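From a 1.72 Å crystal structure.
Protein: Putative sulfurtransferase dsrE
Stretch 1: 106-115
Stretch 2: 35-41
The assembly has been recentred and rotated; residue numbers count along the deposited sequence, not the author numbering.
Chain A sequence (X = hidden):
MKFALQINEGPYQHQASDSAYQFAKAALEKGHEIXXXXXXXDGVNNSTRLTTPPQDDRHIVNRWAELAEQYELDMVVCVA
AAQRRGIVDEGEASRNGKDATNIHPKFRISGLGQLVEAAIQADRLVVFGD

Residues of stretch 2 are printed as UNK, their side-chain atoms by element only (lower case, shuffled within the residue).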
# COMPACT_ATOMS: atom_id res chain seq x y z
N LYS A 106 -10.19 -24.69 -5.45
CA LYS A 106 -9.59 -25.09 -4.18
C LYS A 106 -9.92 -24.13 -3.04
O LYS A 106 -9.73 -24.46 -1.86
CB LYS A 106 -8.07 -25.21 -4.32
CG LYS A 106 -7.59 -26.63 -4.59
CD LYS A 106 -7.95 -27.55 -3.42
CE LYS A 106 -7.46 -28.97 -3.66
NZ LYS A 106 -8.01 -29.53 -4.92
N PHE A 107 -10.42 -22.95 -3.38
CA PHE A 107 -10.76 -21.95 -2.37
C PHE A 107 -12.27 -21.94 -2.12
O PHE A 107 -13.05 -22.30 -3.00
CB PHE A 107 -10.35 -20.55 -2.83
CG PHE A 107 -8.88 -20.38 -3.10
CD1 PHE A 107 -8.28 -20.99 -4.20
CD2 PHE A 107 -8.10 -19.58 -2.27
CE1 PHE A 107 -6.94 -20.79 -4.48
CE2 PHE A 107 -6.76 -19.37 -2.54
CZ PHE A 107 -6.17 -19.98 -3.65
N ARG A 108 -12.67 -21.51 -0.93
CA ARG A 108 -14.09 -21.42 -0.63
C ARG A 108 -14.42 -20.02 -0.11
O ARG A 108 -13.61 -19.42 0.60
CB ARG A 108 -14.52 -22.48 0.39
CG ARG A 108 -14.03 -22.30 1.83
CD ARG A 108 -14.49 -23.48 2.70
NE ARG A 108 -14.04 -23.40 4.09
CZ ARG A 108 -14.69 -22.78 5.06
NH1 ARG A 108 -15.84 -22.16 4.82
NH2 ARG A 108 -14.19 -22.75 6.29
N ILE A 109 -15.58 -19.50 -0.49
CA ILE A 109 -16.02 -18.19 -0.04
C ILE A 109 -16.89 -18.38 1.20
O ILE A 109 -17.84 -19.15 1.18
CB ILE A 109 -16.86 -17.47 -1.14
CG1 ILE A 109 -15.96 -16.61 -2.02
CG2 ILE A 109 -17.90 -16.56 -0.49
CD1 ILE A 109 -14.69 -17.27 -2.45
N SER A 110 -16.55 -17.68 2.27
CA SER A 110 -17.33 -17.81 3.49
C SER A 110 -17.33 -16.53 4.31
O SER A 110 -16.73 -15.53 3.92
CB SER A 110 -16.79 -18.97 4.33
OG SER A 110 -17.71 -19.30 5.35
N GLY A 111 -18.00 -16.58 5.46
CA GLY A 111 -18.09 -15.42 6.33
C GLY A 111 -16.84 -15.05 7.10
O GLY A 111 -15.96 -15.87 7.34
N LEU A 112 -16.79 -13.78 7.51
CA LEU A 112 -15.66 -13.25 8.26
C LEU A 112 -15.55 -13.99 9.59
O LEU A 112 -14.48 -14.03 10.21
CB LEU A 112 -15.87 -11.75 8.48
CG LEU A 112 -14.67 -10.87 8.84
CD1 LEU A 112 -13.53 -11.13 7.87
CD2 LEU A 112 -15.10 -9.40 8.79
N GLY A 113 -16.66 -14.57 10.05
CA GLY A 113 -16.64 -15.31 11.29
C GLY A 113 -15.67 -16.48 11.27
O GLY A 113 -15.23 -16.95 12.32
N GLN A 114 -15.33 -16.96 10.07
CA GLN A 114 -14.40 -18.07 9.94
C GLN A 114 -12.99 -17.63 10.34
O GLN A 114 -12.16 -18.44 10.74
CB GLN A 114 -14.38 -18.60 8.49
CG GLN A 114 -15.71 -19.17 8.02
CD GLN A 114 -16.17 -20.36 8.85
OE1 GLN A 114 -15.56 -21.43 8.80
NE2 GLN A 114 -17.23 -20.17 9.61
N LEU A 115 -12.73 -16.33 10.23
CA LEU A 115 -11.42 -15.79 10.60
C LEU A 115 -11.33 -15.75 12.13
O LEU A 115 -10.37 -16.24 12.72
CB LEU A 115 -11.24 -14.37 10.05
CG LEU A 115 -10.01 -13.62 10.58
CD1 LEU A 115 -8.74 -14.35 10.16
CD2 LEU A 115 -10.01 -12.19 10.05
N UNK A 35 -4.64 -24.40 10.68
CA UNK A 35 -6.07 -24.57 10.85
C UNK A 35 -6.88 -23.93 9.73
O UNK A 35 -7.92 -24.45 9.33
c UNK A 35 -8.40 -25.41 12.99
c UNK A 35 -8.86 -23.15 12.33
c UNK A 35 -10.65 -24.56 13.10
c UNK A 35 -7.95 -24.19 12.52
c UNK A 35 -10.21 -23.33 12.62
c UNK A 35 -9.75 -25.60 13.29
c UNK A 35 -6.50 -23.99 12.20
N UNK A 36 -6.40 -22.79 9.23
CA UNK A 36 -7.10 -22.09 8.16
C UNK A 36 -6.26 -20.95 7.61
O UNK A 36 -5.50 -20.32 8.35
n UNK A 36 -11.34 -21.83 8.50
c UNK A 36 -8.43 -21.54 8.71
c UNK A 36 -9.29 -20.74 7.72
n UNK A 36 -12.62 -23.37 9.61
n UNK A 36 -12.36 -21.27 10.50
c UNK A 36 -10.69 -20.54 8.31
c UNK A 36 -12.11 -22.15 9.53
N UNK A 37 -6.38 -20.72 6.31
CA UNK A 37 -5.69 -19.63 5.64
C UNK A 37 -6.85 -18.74 5.23
O UNK A 37 -7.70 -19.14 4.43
c UNK A 37 -4.94 -20.11 4.37
c UNK A 37 -3.96 -21.21 4.73
c UNK A 37 -4.20 -18.94 3.74
N UNK A 38 -6.90 -17.54 5.79
CA UNK A 38 -7.99 -16.63 5.51
C UNK A 38 -7.56 -15.41 4.71
O UNK A 38 -6.63 -14.71 5.10
c UNK A 38 -11.23 -13.52 6.17
c UNK A 38 -11.13 -16.22 6.80
c UNK A 38 -10.01 -14.15 6.35
c UNK A 38 -12.42 -14.24 6.30
c UNK A 38 -12.37 -15.60 6.61
c UNK A 38 -9.95 -15.50 6.67
c UNK A 38 -8.63 -16.19 6.83
N UNK A 39 -8.23 -15.18 3.58
CA UNK A 39 -7.91 -14.05 2.73
C UNK A 39 -8.92 -12.93 2.95
O UNK A 39 -10.13 -13.14 2.80
c UNK A 39 -7.88 -14.47 1.26
c UNK A 39 -6.20 -17.87 0.86
c UNK A 39 -4.93 -17.50 0.47
c UNK A 39 -6.85 -15.53 0.96
c UNK A 39 -4.61 -16.16 0.31
c UNK A 39 -7.16 -16.88 1.11
c UNK A 39 -5.57 -15.18 0.56
N UNK A 40 -8.42 -11.75 3.31
CA UNK A 40 -9.26 -10.59 3.58
C UNK A 40 -8.75 -9.38 2.79
O UNK A 40 -7.64 -9.41 2.27
c UNK A 40 -12.71 -8.74 5.47
c UNK A 40 -9.26 -10.30 5.08
c UNK A 40 -10.37 -9.39 5.53
c UNK A 40 -11.67 -9.56 5.04
c UNK A 40 -10.15 -8.39 6.47
c UNK A 40 -12.46 -7.75 6.41
c UNK A 40 -11.19 -7.57 6.91
o UNK A 40 -13.50 -6.95 6.83
N UNK A 41 -9.55 -8.32 2.73
CA UNK A 41 -9.18 -7.12 1.97
C UNK A 41 -8.82 -7.58 0.54
O UNK A 41 -9.43 -8.51 0.02
c UNK A 41 -9.01 -5.03 5.79
n UNK A 41 -7.97 -5.75 6.21
c UNK A 41 -7.42 -6.39 5.13
n UNK A 41 -9.13 -5.20 4.49
c UNK A 41 -7.97 -6.42 2.59
c UNK A 41 -8.14 -6.06 4.04

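Position 35 carries seven side-chain carbons, one leading into a six-membered ring. The ring makes no contact with stretch 1. It is Phe 35.

Position 36 has three carbons, a nitrogen, then a carbon bearing two more nitrogens. That is a guanidinium group at the end of a three-carbon arm. One terminal nitrogen lies 2.8 Å from the backbone O of Gln 114. The residue is Arg 36, and the hydrogen bond runs from Arg 36 NH1 to Gln 114 O with an N-H...O angle of 148°. Gln 114 OE1 sits over one face of the guanidinium, 3.6 Å from Arg 36 CZ.

Position 37 has three side-chain carbons, branched at the first. None reaches stretch 1. It is Val 37.

Position 38 again has one carbon and a ring of six carbons. Its CA-to-CB bond points toward stretch 1, and the ring is met by Gly 111, Leu 112, Gln 114 and Leu 115. It is Phe 38. Leu 115 CB lies over one ring face, 3.6 Å from the centroid of the Phe 38 ring and 5° off the normal, a CH-pi contact. Gly 111 O lies at the ring edge, 3.7 Å from Phe 38 CE2. Leu 112 CD1 approaches Phe 38 CZ at 3.7 Å.

Position 39 has the same seven carbons, one and a six-membered ring. Its CA-to-CB bond points away, yet the ring comes back to touch Phe 107. It is Phe 39. Phe 107 CE2 and Phe 39 CE1 are 3.8 Å apart, and the ring planes meet obliquely at 55°.

Position 40 has one carbon and a six-carbon ring bearing one oxygen. Leu 112 packs over a face of this ring. It is Tyr 40. Leu 112 CD1 is 3.5 Å from Tyr 40 CE1. It lies 3.8 Å from the centroid of the Tyr 40 ring and 25° off the normal, a second CH-pi contact. The hydroxyl is hydrogen-bonded elsewhere in the structure.

Position 41 has one carbon and a five-membered ring of three carbons and two nitrogens. It is out of reach of stretch 1. It is His 41.

The contact is mainly apolar. Phe 38 has the largest covered area, and Leu 112 bridges it to Tyr 40. Arg 36 adds the only hydrogen bond between the stretches. Arg 108 NH2 and Arg 36 NH2 are 3.7 Å apart despite like charge. Gln 114 serves both arginines: its O accepts from Arg 36 NH1, and Gln 114 OE1 accepts from Arg 108 NH2 at 3.1 Å.

Stretch 2 35-41: FRVFFYH
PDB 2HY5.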